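Rev protein (Borrelia burgdorferi, PDB 5EQZ) is of unknown function but, as a plasmid-encoded, all-helical member of the Borrelia REV family with a lipoprotein-type signal, is probably a membrane-attached lipoprotein. Local coordinates at residues 75-86 with 101-109. Residues are numbered along the deposited sequence; the frame is centred on the assembly and turned at random.
Sequences KLAALKAAKNTI and IWSEAKLVG
Val108 packs against Ala78, Leu79 and Ala82 where helix 95-107 ends beside helix 55-88, an antiparallel helical hairpin of the all-helical fold whose two segments run at 171° with axes 9.3 Å apart. Its CG1 branch lies by Ala78, 3.4 Å from Ala78 O, while CG2 meets Ala82 CB at 3.8 Å. Leu79 reaches in from the flank with CD2 and also touches Val137 and Ile138 of helix 122-142. Farther along, the side chains of Ile86 and Glu104 slide past each other in opposite directions, Ile86 CG1 3.8 Å from Glu104 CB, and Ile86 CG2 meets Ile101 CG2 at 4.1 Å. The chain of Glu104, bent at chi2 (-70°), crosses Thr85 at roughly a right angle and lays its carboxylate carbon CD 3.9 Å from Thr85 CG2; its OE1 pairs with Lys100. The one direct hydrogen bond between the segments lies at the C-terminal end of helix 95-107, which Gly109 closes as C-prime residue of a Schellman motif. Lys75 NZ donates to Val108 O at 3.2 Å from well above the carbonyl plane, a water bridges the same two atoms, and Asn28 O and Ser30 O also accept from NZ. Ala78 and Ala82 thus leave room for Val108, and the ammonium of Lys75 links this helix end to the loop after helix 10-24.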
loop_
_atom_site.group_PDB
_atom_site.type_symbol
_atom_site.label_atom_id
_atom_site.label_comp_id
_atom_site.label_asym_id
_atom_site.label_seq_id
_atom_site.Cartn_x
_atom_site.Cartn_y
_atom_site.Cartn_z
ATOM N N LYS A 75 -3.402 1.617 3.637
ATOM C CA LYS A 75 -2.701 0.419 3.181
ATOM C C LYS A 75 -2.091 -0.334 4.355
ATOM O O LYS A 75 -2.258 -1.555 4.480
ATOM C CB LYS A 75 -1.617 0.791 2.174
ATOM C CG LYS A 75 -0.680 -0.348 1.794
ATOM C CD LYS A 75 -1.378 -1.382 0.909
ATOM C CE LYS A 75 -0.387 -2.386 0.324
ATOM N NZ LYS A 75 -1.047 -3.208 -0.741
ATOM N N LEU A 76 -1.389 0.386 5.240
ATOM C CA LEU A 76 -0.751 -0.267 6.381
ATOM C C LEU A 76 -1.776 -0.886 7.324
ATOM O O LEU A 76 -1.530 -1.954 7.898
ATOM C CB LEU A 76 0.124 0.733 7.135
ATOM C CG LEU A 76 1.431 1.100 6.433
ATOM C CD1 LEU A 76 2.014 2.371 7.028
ATOM C CD2 LEU A 76 2.426 -0.043 6.562
ATOM N N ALA A 77 -2.920 -0.228 7.525
ATOM C CA ALA A 77 -3.936 -0.816 8.396
ATOM C C ALA A 77 -4.529 -2.069 7.763
ATOM O O ALA A 77 -4.778 -3.074 8.452
ATOM C CB ALA A 77 -5.032 0.205 8.699
ATOM N N ALA A 78 -4.755 -2.027 6.450
ATOM C CA ALA A 78 -5.290 -3.186 5.747
ATOM C C ALA A 78 -4.324 -4.358 5.829
ATOM O O ALA A 78 -4.748 -5.508 6.017
ATOM C CB ALA A 78 -5.586 -2.824 4.289
ATOM N N LEU A 79 -3.019 -4.084 5.713
ATOM C CA LEU A 79 -2.028 -5.160 5.796
ATOM C C LEU A 79 -2.038 -5.818 7.174
ATOM O O LEU A 79 -2.129 -7.050 7.290
ATOM C CB LEU A 79 -0.639 -4.614 5.468
ATOM C CG LEU A 79 -0.349 -4.363 3.992
ATOM C CD1 LEU A 79 0.834 -3.402 3.810
ATOM C CD2 LEU A 79 -0.078 -5.707 3.314
ATOM N N LYS A 80 -1.963 -5.010 8.235
ATOM C CA LYS A 80 -1.969 -5.555 9.591
ATOM C C LYS A 80 -3.281 -6.276 9.897
ATOM O O LYS A 80 -3.287 -7.291 10.614
ATOM C CB LYS A 80 -1.703 -4.433 10.597
ATOM C CG LYS A 80 -0.346 -3.781 10.425
ATOM C CD LYS A 80 -0.208 -2.502 11.276
ATOM C CE LYS A 80 1.082 -1.753 10.956
ATOM N NZ LYS A 80 1.170 -0.390 11.600
ATOM N N ALA A 81 -4.397 -5.792 9.336
ATOM C CA ALA A 81 -5.682 -6.465 9.524
ATOM C C ALA A 81 -5.684 -7.840 8.854
ATOM O O ALA A 81 -6.084 -8.848 9.459
ATOM C CB ALA A 81 -6.806 -5.585 8.975
ATOM N N ALA A 82 -5.234 -7.901 7.599
ATOM C CA ALA A 82 -5.141 -9.191 6.915
ATOM C C ALA A 82 -4.204 -10.140 7.659
ATOM O O ALA A 82 -4.489 -11.344 7.789
ATOM C CB ALA A 82 -4.675 -8.987 5.469
ATOM N N LYS A 83 -3.081 -9.612 8.162
ATOM C CA LYS A 83 -2.124 -10.434 8.900
ATOM C C LYS A 83 -2.767 -11.021 10.146
ATOM O O LYS A 83 -2.662 -12.226 10.415
ATOM C CB LYS A 83 -0.904 -9.593 9.287
ATOM C CG LYS A 83 0.047 -10.301 10.262
ATOM C CD LYS A 83 1.085 -9.324 10.812
ATOM C CE LYS A 83 1.983 -10.000 11.826
ATOM N NZ LYS A 83 3.417 -9.668 11.608
ATOM N N ASN A 84 -3.446 -10.174 10.919
ATOM C CA ASN A 84 -4.087 -10.631 12.143
ATOM C C ASN A 84 -5.121 -11.713 11.846
ATOM O O ASN A 84 -5.120 -12.783 12.472
ATOM C CB ASN A 84 -4.724 -9.435 12.848
ATOM C CG ASN A 84 -5.364 -9.819 14.150
ATOM O OD1 ASN A 84 -4.675 -10.095 15.132
ATOM N ND2 ASN A 84 -6.692 -9.852 14.170
ATOM N N THR A 85 -6.013 -11.448 10.889
ATOM C CA THR A 85 -7.025 -12.427 10.498
ATOM C C THR A 85 -6.401 -13.756 10.100
ATOM O O THR A 85 -6.830 -14.814 10.566
ATOM C CB THR A 85 -7.860 -11.879 9.343
ATOM O OG1 THR A 85 -8.543 -10.697 9.781
ATOM C CG2 THR A 85 -8.876 -12.918 8.886
ATOM N N ILE A 86 -5.395 -13.725 9.220
ATOM C CA ILE A 86 -4.781 -14.974 8.762
ATOM C C ILE A 86 -4.180 -15.731 9.934
ATOM O O ILE A 86 -4.350 -16.951 10.061
ATOM C CB ILE A 86 -3.722 -14.687 7.680
ATOM C CG1 ILE A 86 -4.387 -14.198 6.386
ATOM C CG2 ILE A 86 -2.839 -15.897 7.444
ATOM C CD1 ILE A 86 -3.394 -13.678 5.354
ATOM N N ILE A 101 -7.364 -17.755 3.748
ATOM C CA ILE A 101 -5.991 -17.242 3.746
ATOM C C ILE A 101 -5.661 -16.642 2.388
ATOM O O ILE A 101 -5.118 -15.533 2.284
ATOM C CB ILE A 101 -4.992 -18.362 4.104
ATOM C CG1 ILE A 101 -5.255 -18.894 5.511
ATOM C CG2 ILE A 101 -3.541 -17.846 3.962
ATOM C CD1 ILE A 101 -4.528 -20.191 5.814
ATOM N N TRP A 102 -5.985 -17.376 1.326
ATOM C CA TRP A 102 -5.721 -16.911 -0.028
ATOM C C TRP A 102 -6.417 -15.579 -0.305
ATOM O O TRP A 102 -5.805 -14.637 -0.827
ATOM C CB TRP A 102 -6.165 -17.987 -1.017
ATOM C CG TRP A 102 -6.125 -17.550 -2.422
ATOM C CD1 TRP A 102 -5.037 -17.531 -3.251
ATOM C CD2 TRP A 102 -7.227 -17.058 -3.189
ATOM N NE1 TRP A 102 -5.399 -17.059 -4.491
ATOM C CE2 TRP A 102 -6.738 -16.761 -4.479
ATOM C CE3 TRP A 102 -8.583 -16.836 -2.910
ATOM C CZ2 TRP A 102 -7.559 -16.249 -5.488
ATOM C CZ3 TRP A 102 -9.392 -16.333 -3.910
ATOM C CH2 TRP A 102 -8.881 -16.046 -5.183
ATOM N N SER A 103 -7.699 -15.476 0.051
ATOM C CA SER A 103 -8.459 -14.280 -0.305
ATOM C C SER A 103 -8.053 -13.082 0.549
ATOM O O SER A 103 -8.035 -11.946 0.056
ATOM C CB SER A 103 -9.955 -14.544 -0.177
ATOM O OG SER A 103 -10.339 -14.585 1.180
ATOM N N GLU A 104 -7.729 -13.309 1.829
ATOM C CA GLU A 104 -7.274 -12.212 2.687
ATOM C C GLU A 104 -5.960 -11.637 2.181
ATOM O O GLU A 104 -5.754 -10.411 2.181
ATOM C CB GLU A 104 -7.111 -12.703 4.127
ATOM C CG GLU A 104 -8.408 -12.951 4.873
ATOM C CD GLU A 104 -9.159 -11.681 5.201
ATOM O OE1 GLU A 104 -10.399 -11.685 5.089
ATOM O OE2 GLU A 104 -8.515 -10.672 5.563
ATOM N N ALA A 105 -5.047 -12.507 1.761
ATOM C CA ALA A 105 -3.802 -12.024 1.182
ATOM C C ALA A 105 -4.071 -11.274 -0.112
ATOM O O ALA A 105 -3.506 -10.195 -0.341
ATOM C CB ALA A 105 -2.842 -13.191 0.947
ATOM N N LYS A 106 -4.937 -11.827 -0.968
ATOM C CA LYS A 106 -5.206 -11.208 -2.264
ATOM C C LYS A 106 -5.774 -9.805 -2.092
ATOM O O LYS A 106 -5.419 -8.887 -2.848
ATOM C CB LYS A 106 -6.158 -12.090 -3.074
ATOM C CG LYS A 106 -6.578 -11.503 -4.399
ATOM C CD LYS A 106 -7.238 -12.546 -5.302
ATOM C CE LYS A 106 -7.915 -11.879 -6.500
ATOM N NZ LYS A 106 -8.926 -12.763 -7.153
ATOM N N LEU A 107 -6.632 -9.610 -1.082
ATOM C CA LEU A 107 -7.218 -8.291 -0.834
ATOM C C LEU A 107 -6.173 -7.220 -0.529
ATOM O O LEU A 107 -6.438 -6.031 -0.759
ATOM C CB LEU A 107 -8.223 -8.373 0.321
ATOM C CG LEU A 107 -9.559 -9.027 -0.048
ATOM C CD1 LEU A 107 -10.467 -9.129 1.174
ATOM C CD2 LEU A 107 -10.246 -8.260 -1.174
ATOM N N VAL A 108 -5.009 -7.585 -0.007
ATOM C CA VAL A 108 -3.977 -6.587 0.268
ATOM C C VAL A 108 -2.806 -6.706 -0.708
ATOM O O VAL A 108 -1.690 -6.281 -0.396
ATOM C CB VAL A 108 -3.511 -6.622 1.733
ATOM C CG1 VAL A 108 -4.650 -6.161 2.650
ATOM C CG2 VAL A 108 -3.005 -8.016 2.155
ATOM N N GLY A 109 -3.052 -7.266 -1.891
ATOM C CA GLY A 109 -2.055 -7.310 -2.940
ATOM C C GLY A 109 -0.978 -8.356 -2.805
ATOM O O GLY A 109 0.071 -8.233 -3.452
HETATM O O HOH W 1 0.881 -5.389 -0.652
#